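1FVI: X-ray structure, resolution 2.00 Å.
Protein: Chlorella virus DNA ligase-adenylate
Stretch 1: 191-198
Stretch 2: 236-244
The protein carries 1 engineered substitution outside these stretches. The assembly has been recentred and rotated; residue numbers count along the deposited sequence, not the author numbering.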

ATOM      1  N   ASP A 191       2.674 -16.133  -6.192  1.00 19.50           N
ATOM      2  CA  ASP A 191       3.211 -15.598  -7.434  1.00 23.24           C
ATOM      3  C   ASP A 191       3.222 -16.658  -8.520  1.00 29.64           C
ATOM      4  O   ASP A 191       3.721 -17.769  -8.319  1.00 31.73           O
ATOM      5  N   ALA A 192       2.721 -16.289  -9.690  1.00 29.63           N
ATOM      6  CA  ALA A 192       2.681 -17.202 -10.821  1.00 29.57           C
ATOM      7  C   ALA A 192       2.868 -16.441 -12.139  1.00 35.43           C
ATOM      8  O   ALA A 192       2.846 -15.205 -12.177  1.00 28.94           O
ATOM      9  N   GLU A 193       3.097 -17.192 -13.208  1.00 30.73           N
ATOM     10  CA  GLU A 193       3.296 -16.615 -14.530  1.00 34.02           C
ATOM     11  C   GLU A 193       2.341 -17.257 -15.518  1.00 31.27           C
ATOM     12  O   GLU A 193       1.995 -18.430 -15.394  1.00 29.28           O
ATOM     13  N   ALA A 194       1.947 -16.482 -16.517  1.00 29.46           N
ATOM     14  CA  ALA A 194       1.036 -16.956 -17.536  1.00 25.83           C
ATOM     15  C   ALA A 194       1.371 -16.305 -18.874  1.00 31.68           C
ATOM     16  O   ALA A 194       1.936 -15.209 -18.926  1.00 35.91           O
ATOM     17  N   THR A 195       1.092 -17.018 -19.958  1.00 31.34           N
ATOM     18  CA  THR A 195       1.356 -16.482 -21.279  1.00 33.88           C
ATOM     19  C   THR A 195       0.078 -15.817 -21.775  1.00 31.65           C
ATOM     20  O   THR A 195      -1.012 -16.360 -21.587  1.00 29.92           O
ATOM     21  N   ILE A 196       0.207 -14.625 -22.359  1.00 22.43           N
ATOM     22  CA  ILE A 196      -0.947 -13.908 -22.889  1.00 25.41           C
ATOM     23  C   ILE A 196      -1.335 -14.527 -24.233  1.00 24.81           C
ATOM     24  O   ILE A 196      -0.468 -14.800 -25.064  1.00 25.95           O
ATOM     25  N   ILE A 197      -2.631 -14.763 -24.433  1.00 37.34           N
ATOM     26  CA  ILE A 197      -3.111 -15.335 -25.688  1.00 36.91           C
ATOM     27  C   ILE A 197      -4.051 -14.391 -26.447  1.00 36.46           C
ATOM     28  O   ILE A 197      -3.974 -14.293 -27.666  1.00 46.11           O
ATOM     29  N   SER A 198      -4.880 -13.647 -25.724  1.00 35.23           N
ATOM     30  CA  SER A 198      -5.794 -12.689 -26.348  1.00 42.61           C
ATOM     31  C   SER A 198      -6.177 -11.564 -25.363  1.00 39.39           C
ATOM     32  O   SER A 198      -5.784 -11.598 -24.205  1.00 34.25           O
ATOM     33  N   GLU A 236      -6.563 -12.481 -21.442  1.00 28.29           N
ATOM     34  CA  GLU A 236      -6.810 -13.900 -21.238  1.00 21.12           C
ATOM     35  C   GLU A 236      -5.451 -14.559 -21.290  1.00 25.36           C
ATOM     36  O   GLU A 236      -4.653 -14.283 -22.195  1.00 25.76           O
ATOM     37  N   VAL A 237      -5.179 -15.403 -20.295  1.00 26.79           N
ATOM     38  CA  VAL A 237      -3.882 -16.052 -20.180  1.00 31.90           C
ATOM     39  C   VAL A 237      -3.919 -17.565 -20.079  1.00 28.80           C
ATOM     40  O   VAL A 237      -4.908 -18.132 -19.633  1.00 27.52           O
ATOM     41  N   ASP A 238      -2.816 -18.207 -20.467  1.00 40.27           N
ATOM     42  CA  ASP A 238      -2.722 -19.662 -20.441  1.00 49.16           C
ATOM     43  C   ASP A 238      -2.466 -20.262 -19.073  1.00 50.65           C
ATOM     44  O   ASP A 238      -3.291 -21.018 -18.584  1.00 66.61           O
ATOM     45  N   TYR A 239      -1.320 -19.982 -18.469  1.00 34.27           N
ATOM     46  CA  TYR A 239      -1.027 -20.575 -17.150  1.00 47.44           C
ATOM     47  C   TYR A 239      -1.174 -22.115 -17.105  1.00 48.69           C
ATOM     48  O   TYR A 239      -2.191 -22.655 -16.637  1.00 34.17           O
ATOM     49  N   ASP A 240      -0.155 -22.799 -17.619  1.00 55.63           N
ATOM     50  CA  ASP A 240      -0.098 -24.258 -17.654  1.00 56.26           C
ATOM     51  C   ASP A 240      -1.417 -24.940 -18.010  1.00 51.95           C
ATOM     52  O   ASP A 240      -1.999 -25.670 -17.205  1.00 59.49           O
ATOM     53  N   GLY A 241      -1.912 -24.634 -19.203  1.00 46.45           N
ATOM     54  CA  GLY A 241      -3.136 -25.240 -19.685  1.00 42.59           C
ATOM     55  C   GLY A 241      -4.466 -24.666 -19.256  1.00 42.73           C
ATOM     56  O   GLY A 241      -5.452 -24.851 -19.963  1.00 45.16           O
ATOM     57  N   VAL A 242      -4.532 -24.013 -18.103  1.00 48.61           N
ATOM     58  CA  VAL A 242      -5.809 -23.455 -17.667  1.00 50.42           C
ATOM     59  C   VAL A 242      -5.980 -21.989 -18.073  1.00 44.83           C
ATOM     60  O   VAL A 242      -5.301 -21.098 -17.574  1.00 43.74           O
ATOM     61  N   VAL A 243      -6.925 -21.750 -18.969  1.00 37.35           N
ATOM     62  CA  VAL A 243      -7.186 -20.411 -19.452  1.00 33.79           C
ATOM     63  C   VAL A 243      -8.165 -19.653 -18.569  1.00 32.74           C
ATOM     64  O   VAL A 243      -9.151 -20.211 -18.092  1.00 39.35           O
ATOM     65  N   PHE A 244      -7.841 -18.389 -18.313  1.00 34.69           N
ATOM     66  CA  PHE A 244      -8.674 -17.492 -17.513  1.00 29.15           C
ATOM     67  C   PHE A 244      -8.240 -16.055 -17.782  1.00 25.19           C
ATOM     68  O   PHE A 244      -7.144 -15.810 -18.298  1.00 24.36           O
TER

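What holds the two stretches together? Three backbone hydrogen bonds do: Asp238 N to Thr195 O (2.8 Å), Glu236 N to Ser198 O (3.0 Å) and Ile197 N to Glu236 O (3.1 Å). A beta bulge shifts the register between Ile196 and Ser198.

Which polar side chains join in? Ser198 (p) and Glu236 (m, then p) point to the same face of the sheet, and Ser198 OG gives a weak hydrogen bond to Glu236 OE1 at 3.5 Å. Asp238 (t) turns its end away from the first strand, and its OD2 accepts from Gly241 N at 3.0 Å, bracing the turn. One water donates to both Glu193 O and Asp240 OD1, each 3.1 Å from its oxygen, although Asp240 is poorly ordered.

Where is the apolar packing tightest? Buried Ala194 points toward the second stretch; its CB lies 3.5 Å from Val237 CB and 3.8 Å from Tyr239 CB. Val237 (m) shares its face with Ile196 (m, t), more loosely, CG1 to CG1 at 4.4 Å.

What packs farther out? The Tyr239 ring (chi1 t) reaches Ala192, CE1 to CB at 3.7 Å, while its OH is hydrogen-bonded elsewhere in the structure. Ile197 (p, t) starts sideways, but its end comes nearer, bringing CD1 to 3.8 Å from CG1 of Val243 (t).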

ATOM      1  CB  ASP A 191       4.642 -15.128  -7.241  1.00 23.98           C
ATOM      2  CG  ASP A 191       4.728 -13.848  -6.482  1.00 30.22           C
ATOM      3  OD1 ASP A 191       4.181 -12.829  -6.963  1.00 29.17           O
ATOM      4  OD2 ASP A 191       5.345 -13.865  -5.399  1.00 42.66           O
ATOM      5  CB  ALA A 192       1.363 -17.982 -10.822  1.00 18.64           C
ATOM      6  CB  GLU A 193       4.738 -16.823 -15.011  1.00 33.00           C
ATOM      7  CG  GLU A 193       5.732 -15.838 -14.469  1.00 47.34           C
ATOM      8  CD  GLU A 193       7.154 -16.169 -14.882  1.00 61.47           C
ATOM      9  OE1 GLU A 193       7.358 -16.617 -16.032  1.00 61.51           O
ATOM     10  OE2 GLU A 193       8.073 -15.981 -14.056  1.00 72.20           O
ATOM     11  CB  ALA A 194      -0.379 -16.645 -17.132  1.00 24.55           C
ATOM     12  CB  THR A 195       1.780 -17.602 -22.263  1.00 47.48           C
ATOM     13  OG1 THR A 195       3.046 -18.135 -21.859  1.00 48.90           O
ATOM     14  CG2 THR A 195       1.889 -17.069 -23.697  1.00 45.28           C
ATOM     15  CB  ILE A 196      -0.618 -12.436 -23.135  1.00 30.00           C
ATOM     16  CG1 ILE A 196      -0.096 -11.802 -21.845  1.00 37.05           C
ATOM     17  CG2 ILE A 196      -1.854 -11.693 -23.652  1.00 27.25           C
ATOM     18  CD1 ILE A 196       0.534 -10.434 -22.051  1.00 40.65           C
ATOM     19  CB  ILE A 197      -3.750 -16.713 -25.487  1.00 29.19           C
ATOM     20  CG1 ILE A 197      -5.030 -16.604 -24.688  1.00 34.14           C
ATOM     21  CG2 ILE A 197      -2.774 -17.647 -24.763  1.00 43.49           C
ATOM     22  CD1 ILE A 197      -5.510 -17.946 -24.177  1.00 53.42           C
ATOM     23  CB  SER A 198      -7.050 -13.397 -26.878  1.00 36.47           C
ATOM     24  OG  SER A 198      -7.802 -13.963 -25.819  1.00 45.56           O
ATOM     25  CB  GLU A 236      -7.763 -14.443 -22.303  1.00 25.74           C
ATOM     26  CG  GLU A 236      -9.188 -13.894 -22.187  1.00 27.85           C
ATOM     27  CD  GLU A 236      -9.267 -12.364 -22.280  1.00 35.57           C
ATOM     28  OE1 GLU A 236      -8.670 -11.796 -23.221  1.00 39.80           O
ATOM     29  OE2 GLU A 236      -9.923 -11.733 -21.413  1.00 31.81           O
ATOM     30  CB  VAL A 237      -3.106 -15.471 -18.972  1.00 31.29           C
ATOM     31  CG1 VAL A 237      -2.863 -13.973 -19.192  1.00 25.37           C
ATOM     32  CG2 VAL A 237      -3.894 -15.703 -17.681  1.00 21.33           C
ATOM     33  CB  ASP A 238      -1.686 -20.199 -21.450  1.00 54.41           C
ATOM     34  CG  ASP A 238      -1.664 -21.747 -21.525  1.00 46.86           C
ATOM     35  OD1 ASP A 238      -2.417 -22.346 -22.318  1.00 37.00           O
ATOM     36  OD2 ASP A 238      -0.869 -22.370 -20.797  1.00 61.06           O
ATOM     37  CB  TYR A 239      -1.888 -19.962 -16.038  1.00 36.23           C
ATOM     38  CG  TYR A 239      -1.412 -20.338 -14.652  1.00 35.59           C
ATOM     39  CD1 TYR A 239      -0.046 -20.397 -14.354  1.00 33.32           C
ATOM     40  CD2 TYR A 239      -2.317 -20.655 -13.643  1.00 42.13           C
ATOM     41  CE1 TYR A 239       0.407 -20.767 -13.083  1.00 25.60           C
ATOM     42  CE2 TYR A 239      -1.876 -21.027 -12.369  1.00 33.44           C
ATOM     43  CZ  TYR A 239      -0.518 -21.079 -12.102  1.00 32.54           C
ATOM     44  OH  TYR A 239      -0.088 -21.443 -10.851  1.00 46.11           O
ATOM     45  CB  ASP A 240       0.445 -24.780 -16.325  1.00 64.48           C
ATOM     46  CG  ASP A 240       1.621 -23.964 -15.819  1.00 74.84           C
ATOM     47  OD1 ASP A 240       2.529 -23.662 -16.629  1.00 70.18           O
ATOM     48  OD2 ASP A 240       1.618 -23.598 -14.621  1.00 71.87           O
ATOM     49  CB  VAL A 242      -6.053 -23.674 -16.137  1.00 59.30           C
ATOM     50  CG1 VAL A 242      -7.243 -22.849 -15.658  1.00 65.53           C
ATOM     51  CG2 VAL A 242      -6.328 -25.158 -15.853  1.00 43.89           C
ATOM     52  CB  VAL A 243      -7.698 -20.452 -20.910  1.00 37.41           C
ATOM     53  CG1 VAL A 243      -7.962 -19.036 -21.444  1.00 25.70           C
ATOM     54  CG2 VAL A 243      -6.677 -21.194 -21.791  1.00 33.98           C
ATOM     55  CB  PHE A 244      -8.541 -17.806 -16.024  1.00 35.02           C
ATOM     56  CG  PHE A 244      -7.185 -17.519 -15.469  1.00 42.76           C
ATOM     57  CD1 PHE A 244      -6.971 -16.384 -14.672  1.00 32.83           C
ATOM     58  CD2 PHE A 244      -6.111 -18.353 -15.770  1.00 27.81           C
ATOM     59  CE1 PHE A 244      -5.708 -16.083 -14.188  1.00 33.47           C
ATOM     60  CE2 PHE A 244      -4.835 -18.062 -15.289  1.00 48.01           C
ATOM     61  CZ  PHE A 244      -4.630 -16.924 -14.496  1.00 46.68           C
TER
HETATM   62  O   HOH W   1       3.832 -20.887 -16.005  1.00 61.73           O